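PDB 5MPO: molybdopterin synthase catalytic subunit from Homo sapiens, which catalyses the conversion of precursor Z into molybdopterin, inserting two sulfur atoms from the thiocarboxylated small subunit to build the dithiolene group. Local coordinates for residues 83-88 against 92-97; 112-117 against 123-128. One frame throughout, in Å; residues are numbered along the deposited sequence.

How the interactions relate
Both interactions pack a helix against the same mixed sheet, on neighbouring antiparallel strands, 91-99 for interaction 1 and 108-116 for interaction 2, and their centres lie about 8 Å apart. Interaction 1 has a mixed chemistry: a buried isoleucine pair and, beside it, a partly exposed arginine bonded to a backbone carbonyl. Interaction 2 is buried throughout and purely aliphatic, with its helix much nearer the sheet. The two are tied together as well: Ala95 N lies 2.9 Å from Ala113 O, a probable hydrogen bond between the strands, and Ile85 CG1 packs on Tyr128 CD2, joining the two helices.

Interaction 1 (83-88 against 92-97); sequences SDIRQK and KHIAVF
The carbonyl oxygen of Lys92 is gripped by both terminal nitrogens of Arg86. The shorter bond runs from NH1 of Arg86 to O of Lys92, 2.7 Å and fairly straight at 157°; NH2 of Arg86 reaches the same Lys92 O at 3.0 Å and is more bent. That oxygen lies in the guanidinium plane and is met end-on, yet both nitrogens approach from one face of the carbonyl. Arginine suits the place because its chain, extended from CG to NE, spans the gap from helix to strand and still brings two donors to one acceptor. NH2 has a second partner in Asp20, a salt bridge whose carboxylate probably balances the guanidinium charge. Ile94 supplies the apolar side: its CD1 lies over one face of the guanidinium, 3.9 Å from Arg86 NE, while its CG1 is 3.7 Å from Arg86 NH2. With Ile94 CG1 turned anti to its carbonyl carbon (chi1 -50°), the same CD1 meets CG2 of Ile85 at 3.9 Å, one branched chain crossing the other at a slant. Ile85 continues this apolar patch onto Ala125 and Ala129 of helix 119-136. A methionine in place of Arg86 would probably leave the Lys92 carbonyl without its two donors and Asp20 without its salt-bridge mate. Within the strand segment, CG of Lys92 sits over the centre of one face of the His93 ring, 3.7 Å above its plane; Lys92 NZ bonds the backbone O of Glu16, and His93 NE2 its carboxylate OE2. The two segments run nearly antiparallel, at 151°, as a helix leads through a short connection into the next strand: a helix laid on one face of a mixed sheet, as in the alpha/beta-hammerhead fold of the MoaE family.

Interaction 2 (112-117 against 123-128); sequences IAVSSA and LEAVSY
Strand 112-116 and helix 123-128 run nearly antiparallel, at 153°, with their axes only 7.9 Å apart, and the backbones come nearest at Val114 and Val126, whose CA atoms are 6.3 Å apart. The close approach suits the compact Val114, Ala125 and Val126. The two valine side chains lie alongside one another, pointing opposite ways, and their CG2 methyls meet at 3.6 Å. Val126 has CG1 anti to the backbone N (chi1 160°), which leaves CG2 anti to the carbonyl carbon and set against the strand, 3.9 Å from Val114 CB and 4.4 Å from Ile112 CG2. Val114 shares its branches: CG1 stands 4.2 Å from Ala125 CB, and CG2 touches both helix residues. Ala125 suits its place because a single methyl lets the helix settle on the valine, while Val91 and Ile85 pack on it from neighbouring elements. Val126 also reaches Ser47 and Phe49 of strand 45-52, so this turn of helix spans two strands of the sheet. Close by, Leu123 packs on Val126 of the second subunit. With mainly methyl groups meeting across the interface, cohesion here rests on shape and on the exclusion of water, and no directional bond fixes the helix against the strand.

Interaction 1 (83-88 against 92-97)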
loop_
_atom_site.group_PDB
_atom_site.type_symbol
_atom_site.label_atom_id
_atom_site.label_comp_id
_atom_site.label_asym_id
_atom_site.label_seq_id
_atom_site.Cartn_x
_atom_site.Cartn_y
_atom_site.Cartn_z
ATOM N N SER C 83 18.140 2.830 0.500
ATOM C CA SER C 83 19.026 3.759 -0.133
ATOM C C SER C 83 18.729 3.800 -1.648
ATOM O O SER C 83 18.726 4.830 -2.290
ATOM C CB SER C 83 20.458 3.301 0.234
ATOM O OG SER C 83 21.418 4.006 -0.489
ATOM N N ASP C 84 18.456 2.657 -2.235
ATOM C CA ASP C 84 18.110 2.628 -3.629
ATOM C C ASP C 84 16.757 3.295 -3.884
ATOM O O ASP C 84 16.590 4.015 -4.853
ATOM C CB ASP C 84 18.124 1.190 -4.084
ATOM C CG ASP C 84 19.594 0.632 -4.200
ATOM O OD1 ASP C 84 20.588 1.413 -4.308
ATOM O OD2 ASP C 84 19.746 -0.585 -4.216
ATOM N N ILE C 85 15.808 3.057 -3.010
ATOM C CA ILE C 85 14.545 3.724 -3.080
ATOM C C ILE C 85 14.740 5.231 -3.090
ATOM O O ILE C 85 14.173 5.900 -3.933
ATOM C CB ILE C 85 13.618 3.335 -1.928
ATOM C CG1 ILE C 85 13.009 1.953 -2.201
ATOM C CG2 ILE C 85 12.515 4.355 -1.754
ATOM C CD1 ILE C 85 12.231 1.400 -1.041
ATOM N N ARG C 86 15.575 5.751 -2.212
ATOM C CA ARG C 86 15.800 7.205 -2.184
ATOM C C ARG C 86 16.609 7.731 -3.399
ATOM O O ARG C 86 16.656 8.918 -3.632
ATOM C CB ARG C 86 16.496 7.607 -0.895
ATOM C CG ARG C 86 15.666 7.386 0.329
ATOM C CD ARG C 86 16.488 7.615 1.593
ATOM N NE ARG C 86 15.732 7.221 2.800
ATOM C CZ ARG C 86 14.709 7.884 3.331
ATOM N NH1 ARG C 86 14.291 9.016 2.824
ATOM N NH2 ARG C 86 14.106 7.417 4.417
ATOM N N GLN C 87 17.221 6.853 -4.180
ATOM C CA GLN C 87 17.911 7.289 -5.382
ATOM C C GLN C 87 16.900 7.538 -6.515
ATOM O O GLN C 87 17.109 8.365 -7.380
ATOM C CB GLN C 87 19.088 6.360 -5.693
ATOM C CG GLN C 87 19.252 5.968 -7.169
ATOM C CD GLN C 87 20.397 4.962 -7.458
ATOM O OE1 GLN C 87 21.048 4.391 -6.534
ATOM N NE2 GLN C 87 20.653 4.753 -8.758
ATOM N N LYS C 88 15.752 6.909 -6.471
ATOM C CA LYS C 88 14.763 7.180 -7.491
ATOM C C LYS C 88 13.551 8.058 -7.097
ATOM O O LYS C 88 13.143 8.930 -7.858
ATOM C CB LYS C 88 14.209 5.864 -8.005
ATOM C CG LYS C 88 13.140 6.090 -9.037
ATOM C CD LYS C 88 12.757 4.843 -9.712
ATOM C CE LYS C 88 11.649 5.153 -10.668
ATOM N NZ LYS C 88 11.197 3.898 -11.247
ATOM N N LYS C 92 9.950 10.374 2.121
ATOM C CA LYS C 92 10.456 10.954 3.332
ATOM C C LYS C 92 11.025 9.879 4.261
ATOM O O LYS C 92 12.233 9.783 4.372
ATOM C CB LYS C 92 9.367 11.767 4.022
ATOM C CG LYS C 92 9.861 12.549 5.221
ATOM C CD LYS C 92 11.038 13.436 4.825
ATOM C CE LYS C 92 11.385 14.449 5.897
ATOM N NZ LYS C 92 12.663 15.119 5.540
ATOM N N HIS C 93 10.139 9.082 4.872
ATOM C CA HIS C 93 10.441 7.997 5.803
ATOM C C HIS C 93 10.075 6.572 5.221
ATOM O O HIS C 93 9.057 6.387 4.536
ATOM C CB HIS C 93 9.636 8.144 7.125
ATOM C CG HIS C 93 9.755 9.478 7.785
ATOM N ND1 HIS C 93 10.965 10.073 8.067
ATOM C CD2 HIS C 93 8.800 10.324 8.247
ATOM C CE1 HIS C 93 10.748 11.241 8.641
ATOM N NE2 HIS C 93 9.438 11.405 8.773
ATOM N N ILE C 94 10.885 5.581 5.571
ATOM C CA ILE C 94 10.684 4.165 5.209
ATOM C C ILE C 94 10.800 3.374 6.543
ATOM O O ILE C 94 11.717 3.636 7.395
ATOM C CB ILE C 94 11.783 3.735 4.237
ATOM C CG1 ILE C 94 11.927 4.713 3.064
ATOM C CG2 ILE C 94 11.622 2.306 3.866
ATOM C CD1 ILE C 94 13.106 4.418 2.151
ATOM N N ALA C 95 9.818 2.522 6.793
ATOM C CA ALA C 95 9.847 1.642 7.918
ATOM C C ALA C 95 9.727 0.250 7.350
ATOM O O ALA C 95 8.902 0.034 6.469
ATOM C CB ALA C 95 8.701 1.921 8.841
ATOM N N VAL C 96 10.584 -0.670 7.802
ATOM C CA VAL C 96 10.504 -2.100 7.424
ATOM C C VAL C 96 10.625 -2.974 8.648
ATOM O O VAL C 96 11.669 -3.008 9.276
ATOM C CB VAL C 96 11.584 -2.543 6.453
ATOM C CG1 VAL C 96 11.430 -4.049 6.174
ATOM C CG2 VAL C 96 11.559 -1.690 5.175
ATOM N N PHE C 97 9.538 -3.667 8.971
ATOM C CA PHE C 97 9.452 -4.448 10.180
ATOM C C PHE C 97 9.225 -5.857 9.781
ATOM O O PHE C 97 8.235 -6.145 9.105
ATOM C CB PHE C 97 8.328 -3.951 11.057
ATOM C CG PHE C 97 8.721 -2.819 11.932
ATOM C CD1 PHE C 97 9.101 -1.629 11.386
ATOM C CD2 PHE C 97 8.745 -2.954 13.292
ATOM C CE1 PHE C 97 9.499 -0.554 12.184
ATOM C CE2 PHE C 97 9.145 -1.893 14.112
ATOM C CZ PHE C 97 9.529 -0.676 13.553
#

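Interaction 2 (112-117 against 123-128)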
loop_
_atom_site.group_PDB
_atom_site.type_symbol
_atom_site.label_atom_id
_atom_site.label_comp_id
_atom_site.label_asym_id
_atom_site.label_seq_id
_atom_site.Cartn_x
_atom_site.Cartn_y
_atom_site.Cartn_z
ATOM N N ILE C 112 5.753 -3.032 5.781
ATOM C CA ILE C 112 6.525 -1.986 5.122
ATOM C C ILE C 112 5.624 -0.776 4.959
ATOM O O ILE C 112 4.448 -0.895 4.557
ATOM C CB ILE C 112 6.991 -2.445 3.743
ATOM C CG1 ILE C 112 7.932 -3.646 3.868
ATOM C CG2 ILE C 112 7.744 -1.324 3.066
ATOM C CD1 ILE C 112 8.136 -4.451 2.601
ATOM N N ALA C 113 6.172 0.374 5.284
ATOM C CA ALA C 113 5.497 1.620 5.115
ATOM C C ALA C 113 6.458 2.670 4.511
ATOM O O ALA C 113 7.620 2.721 4.885
ATOM C CB ALA C 113 4.974 2.083 6.462
ATOM N N VAL C 114 5.935 3.519 3.622
ATOM C CA VAL C 114 6.656 4.649 3.041
ATOM C C VAL C 114 5.778 5.863 3.016
ATOM O O VAL C 114 4.627 5.747 2.597
ATOM C CB VAL C 114 7.094 4.365 1.568
ATOM C CG1 VAL C 114 7.902 5.543 1.025
ATOM C CG2 VAL C 114 7.935 3.097 1.505
ATOM N N SER C 115 6.320 7.012 3.430
ATOM C CA SER C 115 5.617 8.328 3.306
ATOM C C SER C 115 6.281 9.222 2.285
ATOM O O SER C 115 7.482 9.223 2.158
ATOM C CB SER C 115 5.573 9.091 4.648
ATOM O OG SER C 115 6.892 9.296 5.176
ATOM N N SER C 116 5.504 10.005 1.569
ATOM C CA SER C 116 6.058 11.017 0.647
ATOM C C SER C 116 5.023 12.137 0.445
ATOM O O SER C 116 3.885 12.021 0.868
ATOM C CB SER C 116 6.384 10.395 -0.713
ATOM O OG SER C 116 5.216 9.781 -1.233
ATOM N N ALA C 117 5.432 13.187 -0.242
ATOM C CA ALA C 117 4.557 14.332 -0.529
ATOM C C ALA C 117 3.371 13.941 -1.420
ATOM O O ALA C 117 2.204 14.313 -1.073
ATOM C CB ALA C 117 5.362 15.529 -1.093
ATOM N N LEU C 123 3.518 4.477 -3.249
ATOM C CA LEU C 123 3.024 3.180 -3.762
ATOM C C LEU C 123 4.086 2.434 -4.499
ATOM O O LEU C 123 4.222 1.256 -4.338
ATOM C CB LEU C 123 1.894 3.380 -4.747
ATOM C CG LEU C 123 0.603 3.911 -4.107
ATOM C CD1 LEU C 123 -0.218 4.788 -5.089
ATOM C CD2 LEU C 123 -0.198 2.713 -3.563
ATOM N N GLU C 124 4.811 3.116 -5.357
ATOM C CA GLU C 124 5.858 2.455 -6.115
ATOM C C GLU C 124 7.019 1.977 -5.221
ATOM O O GLU C 124 7.528 0.897 -5.437
ATOM C CB GLU C 124 6.368 3.368 -7.227
ATOM C CG GLU C 124 5.323 3.552 -8.351
ATOM C CD GLU C 124 5.770 4.475 -9.485
ATOM O OE1 GLU C 124 6.943 4.797 -9.590
ATOM O OE2 GLU C 124 4.925 4.901 -10.291
ATOM N N ALA C 125 7.419 2.768 -4.228
ATOM C CA ALA C 125 8.518 2.413 -3.361
ATOM C C ALA C 125 8.149 1.220 -2.468
ATOM O O ALA C 125 8.981 0.358 -2.212
ATOM C CB ALA C 125 8.960 3.603 -2.531
ATOM N N VAL C 126 6.891 1.123 -2.062
ATOM C CA VAL C 126 6.473 0.013 -1.240
ATOM C C VAL C 126 6.540 -1.236 -2.072
ATOM O O VAL C 126 7.019 -2.296 -1.632
ATOM C CB VAL C 126 5.066 0.212 -0.689
ATOM C CG1 VAL C 126 4.443 -1.104 -0.249
ATOM C CG2 VAL C 126 5.133 1.131 0.510
ATOM N N SER C 127 6.078 -1.098 -3.290
ATOM C CA SER C 127 6.066 -2.208 -4.201
ATOM C C SER C 127 7.496 -2.712 -4.503
ATOM O O SER C 127 7.742 -3.896 -4.436
ATOM C CB SER C 127 5.336 -1.804 -5.475
ATOM O OG SER C 127 5.253 -2.905 -6.325
ATOM N N TYR C 128 8.413 -1.806 -4.833
ATOM C CA TYR C 128 9.806 -2.152 -5.006
ATOM C C TYR C 128 10.434 -2.770 -3.716
ATOM O O TYR C 128 11.235 -3.674 -3.804
ATOM C CB TYR C 128 10.623 -0.930 -5.357
ATOM C CG TYR C 128 12.114 -1.229 -5.444
ATOM C CD1 TYR C 128 12.675 -1.845 -6.609
ATOM C CD2 TYR C 128 12.984 -0.905 -4.368
ATOM C CE1 TYR C 128 14.040 -2.078 -6.714
ATOM C CE2 TYR C 128 14.368 -1.162 -4.453
ATOM C CZ TYR C 128 14.904 -1.752 -5.608
ATOM O OH TYR C 128 16.269 -2.019 -5.683
#